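ADP-ribosyltransferase (Staphylococcus aureus, PDB 1OJZ) probably transfers the ADP-ribose group of bound NAD+ to a protein substrate, as a mono-ADP-ribosyltransferase of the exoenzyme toxin family. Local coordinates at residues V83-N88 with S137-V142; R129-N134 with Y189-V194; I152-E157 with I205-F210. One frame throughout, in Å; residues are numbered along the deposited sequence.

Contact 1: residues V83-N88 with S137-V142. With NAD (nicotinamide-adenine-dinucleotide), chain B.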
loop_
_atom_site.group_PDB
_atom_site.type_symbol
_atom_site.label_atom_id
_atom_site.label_comp_id
_atom_site.label_asym_id
_atom_site.label_seq_id
_atom_site.Cartn_x
_atom_site.Cartn_y
_atom_site.Cartn_z
ATOM N N VAL A 83 1.626 6.529 -4.621
ATOM C CA VAL A 83 1.169 5.189 -4.952
ATOM C C VAL A 83 -0.137 5.046 -4.190
ATOM O O VAL A 83 -0.339 5.701 -3.160
ATOM C CB VAL A 83 2.155 4.088 -4.515
ATOM C CG1 VAL A 83 3.442 4.196 -5.339
ATOM C CG2 VAL A 83 2.437 4.196 -3.011
ATOM N N TYR A 84 -1.022 4.194 -4.686
ATOM C CA TYR A 84 -2.321 4.030 -4.056
ATOM C C TYR A 84 -2.601 2.647 -3.486
ATOM O O TYR A 84 -2.464 1.636 -4.171
ATOM C CB TYR A 84 -3.419 4.408 -5.055
ATOM C CG TYR A 84 -3.288 5.829 -5.562
ATOM C CD1 TYR A 84 -2.367 6.156 -6.559
ATOM C CD2 TYR A 84 -4.044 6.853 -5.002
ATOM C CE1 TYR A 84 -2.203 7.480 -6.981
ATOM C CE2 TYR A 84 -3.893 8.167 -5.407
ATOM C CZ TYR A 84 -2.971 8.479 -6.395
ATOM O OH TYR A 84 -2.814 9.798 -6.769
ATOM N N ARG A 85 -2.995 2.623 -2.217
ATOM C CA ARG A 85 -3.329 1.382 -1.548
ATOM C C ARG A 85 -4.853 1.390 -1.365
ATOM O O ARG A 85 -5.384 2.112 -0.519
ATOM C CB ARG A 85 -2.600 1.294 -0.195
ATOM C CG ARG A 85 -2.722 -0.077 0.475
ATOM C CD ARG A 85 -1.907 -0.216 1.763
ATOM N NE ARG A 85 -2.093 -1.544 2.356
ATOM C CZ ARG A 85 -1.958 -1.819 3.651
ATOM N NH1 ARG A 85 -1.624 -0.859 4.509
ATOM N NH2 ARG A 85 -2.190 -3.046 4.094
ATOM N N LEU A 86 -5.553 0.619 -2.192
ATOM C CA LEU A 86 -7.005 0.547 -2.101
ATOM C C LEU A 86 -7.382 -0.423 -0.990
ATOM O O LEU A 86 -6.891 -1.549 -0.942
ATOM C CB LEU A 86 -7.600 0.120 -3.445
ATOM C CG LEU A 86 -7.779 1.274 -4.443
ATOM C CD1 LEU A 86 -6.467 2.042 -4.606
ATOM C CD2 LEU A 86 -8.244 0.728 -5.786
ATOM N N LEU A 87 -8.250 0.024 -0.088
ATOM C CA LEU A 87 -8.636 -0.797 1.048
ATOM C C LEU A 87 -10.142 -0.840 1.282
ATOM O O LEU A 87 -10.887 0.006 0.785
ATOM C CB LEU A 87 -7.944 -0.257 2.307
ATOM C CG LEU A 87 -6.417 -0.153 2.244
ATOM C CD1 LEU A 87 -5.922 0.855 3.284
ATOM C CD2 LEU A 87 -5.801 -1.525 2.464
ATOM N N ASN A 88 -10.572 -1.842 2.048
ATOM C CA ASN A 88 -11.973 -2.017 2.407
ATOM C C ASN A 88 -12.189 -1.314 3.756
ATOM O O ASN A 88 -11.226 -0.923 4.420
ATOM C CB ASN A 88 -12.315 -3.511 2.508
ATOM C CG ASN A 88 -12.185 -4.231 1.170
ATOM O OD1 ASN A 88 -12.754 -3.803 0.171
ATOM N ND2 ASN A 88 -11.433 -5.325 1.150
ATOM N N SER A 137 3.235 -3.711 2.129
ATOM C CA SER A 137 2.177 -2.862 1.591
ATOM C C SER A 137 2.072 -2.995 0.072
ATOM O O SER A 137 2.961 -2.558 -0.673
ATOM C CB SER A 137 2.412 -1.390 1.955
ATOM O OG SER A 137 2.257 -1.154 3.348
ATOM N N SER A 138 0.972 -3.595 -0.376
ATOM C CA SER A 138 0.716 -3.794 -1.795
ATOM C C SER A 138 -0.022 -2.569 -2.336
ATOM O O SER A 138 -1.171 -2.315 -1.969
ATOM C CB SER A 138 -0.142 -5.046 -1.989
ATOM O OG SER A 138 -0.361 -5.301 -3.366
ATOM N N THR A 139 0.628 -1.826 -3.221
ATOM C CA THR A 139 0.029 -0.615 -3.777
ATOM C C THR A 139 0.046 -0.586 -5.299
ATOM O O THR A 139 0.605 -1.475 -5.944
ATOM C CB THR A 139 0.778 0.635 -3.281
ATOM O OG1 THR A 139 2.108 0.637 -3.826
ATOM C CG2 THR A 139 0.856 0.644 -1.742
ATOM N N GLN A 140 -0.572 0.449 -5.864
ATOM C CA GLN A 140 -0.616 0.617 -7.313
ATOM C C GLN A 140 -0.166 2.019 -7.727
ATOM O O GLN A 140 -0.533 3.019 -7.093
ATOM C CB GLN A 140 -2.028 0.301 -7.847
ATOM C CG GLN A 140 -3.186 0.830 -7.022
ATOM C CD GLN A 140 -4.518 0.161 -7.367
ATOM O OE1 GLN A 140 -5.045 0.320 -8.467
ATOM N NE2 GLN A 140 -5.062 -0.597 -6.419
ATOM N N LEU A 141 0.662 2.075 -8.772
ATOM C CA LEU A 141 1.199 3.333 -9.302
ATOM C C LEU A 141 0.088 4.178 -9.894
ATOM O O LEU A 141 0.177 5.399 -9.935
ATOM C CB LEU A 141 2.227 3.066 -10.411
ATOM C CG LEU A 141 3.707 3.379 -10.192
ATOM C CD1 LEU A 141 4.436 3.249 -11.533
ATOM C CD2 LEU A 141 3.883 4.779 -9.624
ATOM N N VAL A 142 -0.939 3.506 -10.397
ATOM C CA VAL A 142 -2.080 4.182 -10.994
ATOM C C VAL A 142 -3.321 3.748 -10.237
ATOM O O VAL A 142 -3.662 2.562 -10.211
ATOM C CB VAL A 142 -2.241 3.803 -12.480
ATOM C CG1 VAL A 142 -3.472 4.496 -13.068
ATOM C CG2 VAL A 142 -0.983 4.185 -13.247
HETATM P PA NAD B . -3.956 -6.685 2.397
HETATM O O1A NAD B . -3.910 -5.216 2.532
HETATM O O2A NAD B . -2.913 -7.504 3.070
HETATM O O5B NAD B . -5.405 -7.183 2.851
HETATM C C5B NAD B . -5.894 -6.843 4.158
HETATM C C4B NAD B . -7.344 -6.453 4.042
HETATM O O4B NAD B . -7.666 -6.041 5.418
HETATM C C3B NAD B . -7.605 -5.222 3.126
HETATM O O3B NAD B . -8.654 -5.584 2.184
HETATM C C2B NAD B . -8.002 -4.064 4.014
HETATM O O2B NAD B . -9.227 -3.466 3.826
HETATM C C1B NAD B . -7.735 -4.611 5.449
HETATM N N9A NAD B . -6.450 -4.127 5.984
HETATM C C8A NAD B . -5.216 -3.794 5.404
HETATM N N7A NAD B . -4.314 -3.389 6.265
HETATM C C5A NAD B . -4.885 -3.412 7.468
HETATM C C6A NAD B . -4.392 -3.080 8.807
HETATM N N6A NAD B . -3.168 -2.645 9.021
HETATM N N1A NAD B . -5.325 -3.245 9.822
HETATM C C2A NAD B . -6.590 -3.683 9.666
HETATM N N3A NAD B . -7.107 -4.020 8.408
HETATM C C4A NAD B . -6.222 -3.869 7.335
HETATM O O3 NAD B . -3.936 -7.059 0.864
HETATM P PN NAD B . -4.766 -6.440 -0.385
HETATM O O1N NAD B . -4.508 -4.999 -0.434
HETATM O O2N NAD B . -6.173 -6.916 -0.231
HETATM O O5D NAD B . -3.961 -7.114 -1.596
HETATM C C5D NAD B . -4.010 -8.542 -1.835
HETATM C C4D NAD B . -3.724 -8.793 -3.271
HETATM O O4D NAD B . -4.077 -7.582 -4.075
HETATM C C3D NAD B . -2.212 -9.071 -3.608
HETATM O O3D NAD B . -2.095 -10.237 -4.458
HETATM C C2D NAD B . -1.734 -7.813 -4.359
HETATM O O2D NAD B . -0.684 -8.123 -5.243
HETATM C C1D NAD B . -3.059 -7.320 -5.063
HETATM N N1N NAD B . -3.139 -5.850 -5.475
HETATM C C2N NAD B . -3.709 -4.936 -4.495
HETATM C C3N NAD B . -3.392 -3.628 -4.422
HETATM C C7N NAD B . -4.037 -2.713 -3.408
HETATM O O7N NAD B . -4.081 -1.489 -3.673
HETATM N N7N NAD B . -4.558 -3.222 -2.285
HETATM C C4N NAD B . -2.381 -3.006 -5.374
HETATM C C5N NAD B . -1.411 -4.054 -5.832
HETATM C C6N NAD B . -1.941 -5.340 -6.131
HETATM O O HOH W 1 0.416 1.012 3.996
HETATM O O HOH W 2 -2.502 -3.416 0.245
#
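Q140 places its CG between the backbone N and the carbonyl carbon (chi1 42°), which swings the otherwise extended chain across Y84, with CG only 3.0 Å from Y84 O, and lays its amide against L86. R85 takes the other course: CG is turned opposite the backbone N (chi1 -171°), and the chain runs straight past the carbonyl of S138 to its guanidinium. The Q140 and L86 side chains cross at about a right angle, NE2 resting 3.5 Å from L86 CD1 and about as near CD2. From there NE2 donates to the nicotinamide oxygen O7N of NAD at 3.0 Å. L86 N is the second donor to O7N, and the nicotinamide N7N returns a bond to L86 O, so the strand backbone and Q140 together fix the rotation of the carboxamide. A bond from A146 N to Q140 OE1 settles which way the glutamine amide faces. The backbones themselves form a single antiparallel bridge, Y84 N to Q140 O at 2.7 Å and Q140 N to Y84 O at 2.8 Å, between strands that cross at 114°. These are border strands of two sheets, and the NAD cleft lies where the sheets meet, as in other ADP-ribosyltransferases; R85, S138 and E180 match the Arg-Ser-Glu signature of the family, and S138 OG is hydrogen-bonded to E180. Farther along, R85 NH2 reaches O1A of the adenosine-side phosphate at 3.2 Å, while NH1 pairs with E133. S137 OG stands over one face of the guanidinium, and a water in its plane accepts from NE. On the far side of the bridge T139 OG1, bonded to V181 O, packs 3.5 Å from V83 CB.

Contact 2: residues R129-N134 with Y189-V194. With NAD (nicotinamide-adenine-dinucleotide), chain B.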
loop_
_atom_site.group_PDB
_atom_site.type_symbol
_atom_site.label_atom_id
_atom_site.label_comp_id
_atom_site.label_asym_id
_atom_site.label_seq_id
_atom_site.Cartn_x
_atom_site.Cartn_y
_atom_site.Cartn_z
ATOM N N ARG A 129 -1.142 11.872 12.534
ATOM C CA ARG A 129 -0.764 10.648 13.226
ATOM C C ARG A 129 0.037 9.703 12.343
ATOM O O ARG A 129 -0.260 9.546 11.157
ATOM C CB ARG A 129 -2.004 9.921 13.735
ATOM C CG ARG A 129 -2.705 10.635 14.867
ATOM C CD ARG A 129 -3.824 9.778 15.410
ATOM N NE ARG A 129 -4.109 10.112 16.797
ATOM C CZ ARG A 129 -4.685 11.236 17.193
ATOM N NH1 ARG A 129 -5.054 12.146 16.300
ATOM N NH2 ARG A 129 -4.879 11.454 18.489
ATOM N N ILE A 130 1.048 9.071 12.932
ATOM C CA ILE A 130 1.891 8.132 12.204
ATOM C C ILE A 130 1.359 6.718 12.374
ATOM O O ILE A 130 1.200 6.228 13.494
ATOM C CB ILE A 130 3.349 8.165 12.712
ATOM C CG1 ILE A 130 3.937 9.565 12.532
ATOM C CG2 ILE A 130 4.191 7.149 11.943
ATOM C CD1 ILE A 130 5.244 9.767 13.270
ATOM N N TYR A 131 1.064 6.068 11.258
ATOM C CA TYR A 131 0.565 4.704 11.297
ATOM C C TYR A 131 1.624 3.804 10.713
ATOM O O TYR A 131 2.482 4.262 9.963
ATOM C CB TYR A 131 -0.734 4.576 10.505
ATOM C CG TYR A 131 -1.895 5.285 11.158
ATOM C CD1 TYR A 131 -2.207 6.603 10.832
ATOM C CD2 TYR A 131 -2.664 4.645 12.127
ATOM C CE1 TYR A 131 -3.260 7.269 11.463
ATOM C CE2 TYR A 131 -3.718 5.298 12.763
ATOM C CZ TYR A 131 -4.007 6.611 12.425
ATOM O OH TYR A 131 -5.026 7.272 13.071
ATOM N N ARG A 132 1.576 2.529 11.068
ATOM C CA ARG A 132 2.555 1.577 10.561
ATOM C C ARG A 132 1.901 0.292 10.100
ATOM O O ARG A 132 1.143 -0.326 10.841
ATOM C CB ARG A 132 3.590 1.250 11.642
ATOM C CG ARG A 132 4.693 0.282 11.210
ATOM C CD ARG A 132 5.473 -0.184 12.441
ATOM N NE ARG A 132 6.810 -0.689 12.141
ATOM C CZ ARG A 132 7.732 -0.014 11.455
ATOM N NH1 ARG A 132 7.455 1.192 10.992
ATOM N NH2 ARG A 132 8.939 -0.530 11.255
ATOM N N GLU A 133 2.194 -0.102 8.867
ATOM C CA GLU A 133 1.658 -1.339 8.320
ATOM C C GLU A 133 2.662 -2.441 8.649
ATOM O O GLU A 133 3.782 -2.420 8.151
ATOM C CB GLU A 133 1.493 -1.219 6.798
ATOM C CG GLU A 133 1.039 -2.509 6.147
ATOM C CD GLU A 133 -0.165 -3.097 6.849
ATOM O OE1 GLU A 133 -1.201 -2.401 6.933
ATOM O OE2 GLU A 133 -0.075 -4.252 7.321
ATOM N N ASN A 134 2.271 -3.398 9.486
ATOM C CA ASN A 134 3.192 -4.475 9.860
ATOM C C ASN A 134 3.437 -5.496 8.745
ATOM O O ASN A 134 4.487 -6.132 8.697
ATOM C CB ASN A 134 2.707 -5.186 11.130
ATOM C CG ASN A 134 2.915 -4.345 12.385
ATOM O OD1 ASN A 134 4.000 -3.811 12.610
ATOM N ND2 ASN A 134 1.877 -4.235 13.210
ATOM N N TYR A 189 3.651 5.862 7.872
ATOM C CA TYR A 189 3.114 7.004 7.145
ATOM C C TYR A 189 2.320 7.950 8.031
ATOM O O TYR A 189 1.497 7.520 8.847
ATOM C CB TYR A 189 2.263 6.526 5.963
ATOM C CG TYR A 189 1.134 5.584 6.330
ATOM C CD1 TYR A 189 -0.153 6.065 6.568
ATOM C CD2 TYR A 189 1.357 4.211 6.451
ATOM C CE1 TYR A 189 -1.189 5.202 6.917
ATOM C CE2 TYR A 189 0.319 3.333 6.800
ATOM C CZ TYR A 189 -0.947 3.839 7.031
ATOM O OH TYR A 189 -1.977 2.989 7.375
ATOM N N ALA A 190 2.597 9.242 7.866
ATOM C CA ALA A 190 1.931 10.297 8.617
ATOM C C ALA A 190 0.765 10.828 7.795
ATOM O O ALA A 190 0.951 11.367 6.693
ATOM C CB ALA A 190 2.915 11.430 8.923
ATOM N N VAL A 191 -0.435 10.667 8.343
ATOM C CA VAL A 191 -1.657 11.100 7.693
ATOM C C VAL A 191 -1.809 12.613 7.620
ATOM O O VAL A 191 -1.815 13.303 8.639
ATOM C CB VAL A 191 -2.888 10.500 8.408
ATOM C CG1 VAL A 191 -4.163 11.154 7.897
ATOM C CG2 VAL A 191 -2.926 8.987 8.177
ATOM N N GLY A 192 -1.944 13.120 6.402
ATOM C CA GLY A 192 -2.110 14.549 6.212
ATOM C C GLY A 192 -3.572 14.931 6.330
ATOM O O GLY A 192 -3.915 15.932 6.956
ATOM N N SER A 193 -4.445 14.136 5.722
ATOM C CA SER A 193 -5.872 14.414 5.781
ATOM C C SER A 193 -6.705 13.217 5.358
ATOM O O SER A 193 -6.201 12.262 4.766
ATOM C CB SER A 193 -6.208 15.596 4.871
ATOM O OG SER A 193 -5.909 15.281 3.519
ATOM N N VAL A 194 -7.990 13.282 5.686
ATOM C CA VAL A 194 -8.948 12.252 5.316
ATOM C C VAL A 194 -10.139 13.025 4.757
ATOM O O VAL A 194 -10.792 13.792 5.472
ATOM C CB VAL A 194 -9.391 11.402 6.526
ATOM C CG1 VAL A 194 -10.453 10.398 6.091
ATOM C CG2 VAL A 194 -8.194 10.657 7.107
HETATM P PA NAD B . -3.956 -6.685 2.397
HETATM O O1A NAD B . -3.910 -5.216 2.532
HETATM O O2A NAD B . -2.913 -7.504 3.070
HETATM O O5B NAD B . -5.405 -7.183 2.851
HETATM C C5B NAD B . -5.894 -6.843 4.158
HETATM C C4B NAD B . -7.344 -6.453 4.042
HETATM O O4B NAD B . -7.666 -6.041 5.418
HETATM C C3B NAD B . -7.605 -5.222 3.126
HETATM O O3B NAD B . -8.654 -5.584 2.184
HETATM C C2B NAD B . -8.002 -4.064 4.014
HETATM O O2B NAD B . -9.227 -3.466 3.826
HETATM C C1B NAD B . -7.735 -4.611 5.449
HETATM N N9A NAD B . -6.450 -4.127 5.984
HETATM C C8A NAD B . -5.216 -3.794 5.404
HETATM N N7A NAD B . -4.314 -3.389 6.265
HETATM C C5A NAD B . -4.885 -3.412 7.468
HETATM C C6A NAD B . -4.392 -3.080 8.807
HETATM N N6A NAD B . -3.168 -2.645 9.021
HETATM N N1A NAD B . -5.325 -3.245 9.822
HETATM C C2A NAD B . -6.590 -3.683 9.666
HETATM N N3A NAD B . -7.107 -4.020 8.408
HETATM C C4A NAD B . -6.222 -3.869 7.335
HETATM O O3 NAD B . -3.936 -7.059 0.864
HETATM P PN NAD B . -4.766 -6.440 -0.385
HETATM O O1N NAD B . -4.508 -4.999 -0.434
HETATM O O2N NAD B . -6.173 -6.916 -0.231
HETATM O O5D NAD B . -3.961 -7.114 -1.596
HETATM C C5D NAD B . -4.010 -8.542 -1.835
HETATM C C4D NAD B . -3.724 -8.793 -3.271
HETATM O O4D NAD B . -4.077 -7.582 -4.075
HETATM C C3D NAD B . -2.212 -9.071 -3.608
HETATM O O3D NAD B . -2.095 -10.237 -4.458
HETATM C C2D NAD B . -1.734 -7.813 -4.359
HETATM O O2D NAD B . -0.684 -8.123 -5.243
HETATM C C1D NAD B . -3.059 -7.320 -5.063
HETATM N N1N NAD B . -3.139 -5.850 -5.475
HETATM C C2N NAD B . -3.709 -4.936 -4.495
HETATM C C3N NAD B . -3.392 -3.628 -4.422
HETATM C C7N NAD B . -4.037 -2.713 -3.408
HETATM O O7N NAD B . -4.081 -1.489 -3.673
HETATM N N7N NAD B . -4.558 -3.222 -2.285
HETATM C C4N NAD B . -2.381 -3.006 -5.374
HETATM C C5N NAD B . -1.411 -4.054 -5.832
HETATM C C6N NAD B . -1.941 -5.340 -6.131
HETATM O O HOH W 3 -1.508 0.442 8.137
#
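Y131 sets its CB over one face of the Y189 ring, a CH-pi contact with CB 3.9 Å from the ring centroid and displaced toward the rim, close to the phenol carbon. The Y131 ring goes on to V191, CD1 lying 3.6 Å from V191 CG2. What brings the Y189 ring beneath Y131 is its first torsion, which puts CG between the backbone N and the carbonyl carbon (chi1 56°) and folds the ring back across the neighbouring strand. Y131 and Y189 are an antiparallel hydrogen-bonded pair, with Y131 N to Y189 O at 2.8 Å and Y189 N to Y131 O at 2.9 Å, and V191 N adds a bond to R129 O. On the opposite face I130 CG1 touches A190 CB more loosely.

Farther out, the Y189 hydroxyl is bonded to Y91 OH and to a water in the plane of its ring, 2.7 Å from OH. That water also donates to E133 OE1, which accepts a bond from the adenine amino group N6A of NAD at 2.9 Å and pairs with R85. Three donors thus converge on one carboxylate oxygen, while R48 and the backbone N of G135 hold OE2, so the carboxylate has little freedom to turn.

Strand 130-133 borders the five-stranded sheet, and strand 187-196 is paired on its other side with strand 203-209, where G192 and S193 form a classic beta bulge opposite T206. M126 of helix 116-126 packs on Y131 and V191, F210 lies against I130 and A190, and L154 and L156 of strand 152-158 reach the Y189 ring.

Contact 3: residues I152-E157 with I205-F210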
loop_
_atom_site.group_PDB
_atom_site.type_symbol
_atom_site.label_atom_id
_atom_site.label_comp_id
_atom_site.label_asym_id
_atom_site.label_seq_id
_atom_site.Cartn_x
_atom_site.Cartn_y
_atom_site.Cartn_z
ATOM N N ILE A 152 -11.963 2.720 0.358
ATOM C CA ILE A 152 -10.873 3.590 0.779
ATOM C C ILE A 152 -9.682 3.608 -0.157
ATOM O O ILE A 152 -9.288 2.588 -0.708
ATOM C CB ILE A 152 -10.358 3.176 2.176
ATOM C CG1 ILE A 152 -11.492 3.309 3.196
ATOM C CG2 ILE A 152 -9.162 4.040 2.591
ATOM C CD1 ILE A 152 -11.206 2.602 4.502
ATOM N N GLU A 153 -9.110 4.790 -0.327
ATOM C CA GLU A 153 -7.928 4.935 -1.147
ATOM C C GLU A 153 -6.878 5.600 -0.273
ATOM O O GLU A 153 -7.004 6.766 0.089
ATOM C CB GLU A 153 -8.207 5.798 -2.373
ATOM C CG GLU A 153 -6.972 6.031 -3.231
ATOM C CD GLU A 153 -7.261 6.891 -4.444
ATOM O OE1 GLU A 153 -7.979 6.419 -5.351
ATOM O OE2 GLU A 153 -6.775 8.042 -4.483
ATOM N N LEU A 154 -5.857 4.841 0.091
ATOM C CA LEU A 154 -4.783 5.373 0.913
ATOM C C LEU A 154 -3.772 5.954 -0.078
ATOM O O LEU A 154 -3.035 5.210 -0.712
ATOM C CB LEU A 154 -4.139 4.239 1.721
ATOM C CG LEU A 154 -3.444 4.524 3.056
ATOM C CD1 LEU A 154 -2.597 3.314 3.433
ATOM C CD2 LEU A 154 -2.598 5.777 2.963
ATOM N N LYS A 155 -3.756 7.276 -0.217
ATOM C CA LYS A 155 -2.847 7.958 -1.139
ATOM C C LYS A 155 -1.536 8.253 -0.416
ATOM O O LYS A 155 -1.465 9.161 0.411
ATOM C CB LYS A 155 -3.498 9.260 -1.622
ATOM C CG LYS A 155 -2.670 10.080 -2.600
ATOM C CD LYS A 155 -3.455 11.313 -3.029
ATOM C CE LYS A 155 -2.715 12.134 -4.075
ATOM N NZ LYS A 155 -3.446 13.393 -4.410
ATOM N N LEU A 156 -0.498 7.492 -0.757
ATOM C CA LEU A 156 0.802 7.609 -0.111
ATOM C C LEU A 156 1.913 8.284 -0.909
ATOM O O LEU A 156 2.308 7.806 -1.985
ATOM C CB LEU A 156 1.277 6.214 0.309
ATOM C CG LEU A 156 0.447 5.462 1.354
ATOM C CD1 LEU A 156 0.900 4.012 1.411
ATOM C CD2 LEU A 156 0.600 6.125 2.715
ATOM N N GLU A 157 2.433 9.386 -0.378
ATOM C CA GLU A 157 3.518 10.075 -1.065
ATOM C C GLU A 157 4.834 9.436 -0.661
ATOM O O GLU A 157 5.201 9.428 0.516
ATOM C CB GLU A 157 3.553 11.558 -0.721
ATOM C CG GLU A 157 4.666 12.273 -1.466
ATOM C CD GLU A 157 4.652 13.766 -1.267
ATOM O OE1 GLU A 157 5.384 14.457 -2.007
ATOM O OE2 GLU A 157 3.915 14.249 -0.379
ATOM N N ILE A 205 -7.449 8.906 2.046
ATOM C CA ILE A 205 -6.572 9.120 3.188
ATOM C C ILE A 205 -5.216 9.469 2.594
ATOM O O ILE A 205 -4.525 8.593 2.076
ATOM C CB ILE A 205 -6.425 7.842 4.041
ATOM C CG1 ILE A 205 -7.783 7.452 4.639
ATOM C CG2 ILE A 205 -5.377 8.074 5.130
ATOM C CD1 ILE A 205 -7.789 6.123 5.373
ATOM N N THR A 206 -4.845 10.743 2.643
ATOM C CA THR A 206 -3.564 11.173 2.093
ATOM C C THR A 206 -2.516 11.213 3.192
ATOM O O THR A 206 -2.742 11.789 4.257
ATOM C CB THR A 206 -3.669 12.558 1.436
ATOM O OG1 THR A 206 -4.673 12.520 0.414
ATOM C CG2 THR A 206 -2.322 12.956 0.806
ATOM N N ALA A 207 -1.372 10.588 2.927
ATOM C CA ALA A 207 -0.294 10.522 3.898
ATOM C C ALA A 207 1.078 10.549 3.242
ATOM O O ALA A 207 1.224 10.303 2.045
ATOM C CB ALA A 207 -0.433 9.243 4.742
ATOM N N VAL A 208 2.086 10.853 4.048
ATOM C CA VAL A 208 3.455 10.892 3.565
ATOM C C VAL A 208 4.247 9.783 4.233
ATOM O O VAL A 208 4.285 9.674 5.461
ATOM C CB VAL A 208 4.136 12.244 3.865
ATOM C CG1 VAL A 208 5.571 12.221 3.350
ATOM C CG2 VAL A 208 3.353 13.379 3.202
ATOM N N VAL A 209 4.872 8.962 3.403
ATOM C CA VAL A 209 5.674 7.842 3.866
ATOM C C VAL A 209 7.075 8.280 4.304
ATOM O O VAL A 209 7.690 9.150 3.683
ATOM C CB VAL A 209 5.799 6.787 2.743
ATOM C CG1 VAL A 209 6.796 5.699 3.130
ATOM C CG2 VAL A 209 4.432 6.174 2.478
ATOM N N PHE A 210 7.572 7.687 5.388
ATOM C CA PHE A 210 8.913 8.010 5.854
ATOM C C PHE A 210 9.905 7.168 5.058
ATOM O O PHE A 210 9.782 5.944 4.993
ATOM C CB PHE A 210 9.065 7.726 7.355
ATOM C CG PHE A 210 8.245 8.634 8.226
ATOM C CD1 PHE A 210 6.930 8.316 8.548
ATOM C CD2 PHE A 210 8.780 9.823 8.705
ATOM C CE1 PHE A 210 6.158 9.171 9.334
ATOM C CE2 PHE A 210 8.017 10.691 9.493
ATOM C CZ PHE A 210 6.705 10.362 9.808
HETATM O O HOH W 4 -4.889 14.468 -1.552
#
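L156 packs against two residues of the neighbouring strand at once, its CD2 lying 3.9 Å from A207 CB and 3.8 Å from V209 CG2. Toward the start of the strands I152 CG2 meets I205 CD1 at 3.7 Å. Between these, a first torsion of -153°, some way from fully trans, brings L154 CD2 within 3.5 Å of I205 O and near the I205 branch methyl. Y189 of strand 187-196 packs on L154, L156 and A207.

The backbones lie side by side as a parallel pair inside the five-stranded sheet of the fold. Five hydrogen bonds alternate in direction along it, from I205 N to E153 O at one end to V209 N to E157 O, 2.9 Å, at the other.

The other face, with K155, T206, E157 and V208, is more polar. K155 and T206 point the same way, with K155 CD 3.8 Å from T206 OG1; a water bonded to T206 OG1 also accepts a weak bond from K155 NZ, and the lysine has a cation-pi partner in Y82. E157 extends beside V208, its OE2 3.7 Å from V208 CG2, while OE1 is bonded to T3.

Aliphatic groups on the Y189 side and a mostly polar, partly solvent-open set on the other make this an amphipathic pair, its polar residues meeting across the strands through aliphatic and water-mediated contacts rather than direct salt bridges.

After four N-terminal helices, strand 81-87 is the first strand, and contact 1 closes a loop of 48 residues that includes helices 100-106 and 116-126 when the chain returns at 137-142. Contact 2 opens at 129-134, before that loop has closed, and closes at 189-194, so the two cross. Contact 3 begins at 152-157 and ends at 205-210, beyond the close of contact 2; it therefore follows contact 1 in series and crosses contact 2. Contacts 2 and 3 join four strands of the five-stranded sheet, linked through strands 187-196 and 203-209. Strand 81-87 pairs with 152-158, and contact 1 ties that border to the three-stranded sheet. The R85-E133 salt bridge connects contacts 1 and 2 around NAD.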